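Local coordinates for copper homeostasis operon regulatory protein (Thermus thermophilus, PDB 3AAI) that acts as a copper-sensitive transcriptional repressor, probably binding the regulatory DNA of a copper homeostasis operon, at the interface of chains A and B. Residues are numbered along the deposited sequence; one frame, centred on the assembly and turned at random. Chains: chain A/B, Copper homeostasis operon regulatory protein.

The interface of chains A and B. Residues chain A 8, 13, 16-17, 20; chain B 30-31, 34-35.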
# COMPACT_ATOMS: atom_id res chain seq x y z
N LEU A 8 7.73 23.58 7.93
CA LEU A 8 6.74 23.41 6.87
C LEU A 8 6.21 24.78 6.45
O LEU A 8 5.87 25.61 7.28
CB LEU A 8 5.59 22.54 7.37
CG LEU A 8 4.44 22.21 6.41
CD1 LEU A 8 5.00 21.59 5.13
CD2 LEU A 8 3.46 21.26 7.09
N ARG A 13 0.85 24.51 5.53
CA ARG A 13 0.20 24.17 6.79
C ARG A 13 -1.27 24.54 6.71
O ARG A 13 -2.14 23.77 7.14
CB ARG A 13 0.83 24.93 7.97
CG ARG A 13 2.20 24.45 8.39
CD ARG A 13 2.64 25.12 9.69
NE ARG A 13 2.75 26.58 9.56
CZ ARG A 13 2.00 27.45 10.22
NH1 ARG A 13 2.18 28.75 10.04
NH2 ARG A 13 1.06 27.03 11.06
N ALA A 16 -3.15 22.27 4.35
CA ALA A 16 -3.21 20.98 5.02
C ALA A 16 -4.30 20.96 6.09
O ALA A 16 -5.01 19.97 6.23
CB ALA A 16 -1.86 20.63 5.63
N ARG A 17 -4.44 22.05 6.84
CA ARG A 17 -5.46 22.10 7.88
C ARG A 17 -6.86 22.04 7.28
O ARG A 17 -7.74 21.35 7.79
CB ARG A 17 -5.34 23.37 8.72
CG ARG A 17 -4.12 23.45 9.61
CD ARG A 17 -4.39 24.39 10.76
NE ARG A 17 -5.37 23.81 11.68
CZ ARG A 17 -6.09 24.50 12.56
NH1 ARG A 17 -5.95 25.82 12.65
NH2 ARG A 17 -6.94 23.87 13.36
N LEU A 20 -7.49 18.56 6.00
CA LEU A 20 -7.64 17.59 7.07
C LEU A 20 -8.90 17.81 7.88
O LEU A 20 -9.41 16.88 8.51
CB LEU A 20 -6.40 17.60 7.96
CG LEU A 20 -5.14 17.08 7.27
CD1 LEU A 20 -3.96 17.17 8.22
CD2 LEU A 20 -5.36 15.63 6.82
N ILE B 30 -3.40 16.32 14.92
CA ILE B 30 -2.57 16.78 13.81
C ILE B 30 -3.02 18.19 13.42
O ILE B 30 -2.20 19.08 13.19
CB ILE B 30 -2.70 15.85 12.57
CG1 ILE B 30 -2.28 14.42 12.93
CG2 ILE B 30 -1.85 16.37 11.43
CD1 ILE B 30 -2.32 13.46 11.75
N LEU B 31 -4.34 18.38 13.36
CA LEU B 31 -4.93 19.68 13.02
C LEU B 31 -4.46 20.75 14.01
O LEU B 31 -4.19 21.88 13.61
CB LEU B 31 -6.46 19.60 13.04
CG LEU B 31 -7.10 18.89 11.84
CD1 LEU B 31 -8.58 18.64 12.12
CD2 LEU B 31 -6.92 19.74 10.60
N LEU B 34 -0.80 21.55 13.44
CA LEU B 34 -0.64 22.38 12.26
C LEU B 34 -0.91 23.84 12.59
O LEU B 34 -0.77 24.71 11.73
CB LEU B 34 -1.57 21.91 11.14
CG LEU B 34 -1.18 20.59 10.45
CD1 LEU B 34 -2.31 20.14 9.53
CD2 LEU B 34 0.12 20.79 9.65
N GLU B 35 -1.30 24.12 13.82
CA GLU B 35 -1.54 25.50 14.22
C GLU B 35 -0.25 26.08 14.77
O GLU B 35 -0.10 27.29 14.87
CB GLU B 35 -2.64 25.59 15.27
CG GLU B 35 -4.01 25.19 14.76
CD GLU B 35 -5.12 25.58 15.71
OE1 GLU B 35 -5.12 25.10 16.86
OE2 GLU B 35 -6.00 26.37 15.30
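A:Arg17 and B:Glu35 form the charged rim where helix 10-34 of chain A meets the C-terminal end of helix 10-33 of chain B and the residues that follow, and show how a dimer can use an arginine to bridge to an acid just beyond a partner helix. The salt bridge runs from NH1 of A:Arg17 to the carboxylate oxygen OE2 of B:Glu35, 2.7 Å apart. It is far from coplanar: guanidinium and carboxylate are turned 59° against each other, and OE2 is met on its anti side. The two side chains cross at about a right angle. A bend at chi3 (69°) turns the A:Arg17 head out of the line of its chain toward the acid.

The second polar link comes from A:Arg13, one turn earlier on helix 10-34 of chain A, which caps the partner helix. Its NH2 donates to the backbone carbonyl O of B:Leu34 at 3.0 Å, just past the end of helix 10-33 of chain B. The carbonyl oxygen lies near the guanidinium plane, whereas the donor stands above the carbonyl plane. Within chain A, the carbonyl O of A:Leu8 lies in plane at the edge of the same guanidinium and may help to orient it.

Beneath these polar groups the contact is apolar. B:Leu34 sits between A:Arg17 and A:Leu20, with CB of A:Ala16 as a floor: its CB packs 3.4 Å from CG of A:Arg17, the two side chains running past each other in opposite directions, while its CD1 meets CD1 of A:Leu20 at 3.6 Å. A:Leu20 is also pressed by B:Leu31, whose CD2 approaches its CB tightly at 3.4 Å, and its CD1 reaches the CG2 branch of B:Ile30 at 3.9 Å.

Greasy packing, the A:Arg17 salt bridge and capping by A:Arg13 together pin the N-terminal part of chain A's first helix against the C-terminal end of chain B's. Repeated by the two-fold axis, the patch helps to hold together the CsoR homodimer, a four-helix bundle.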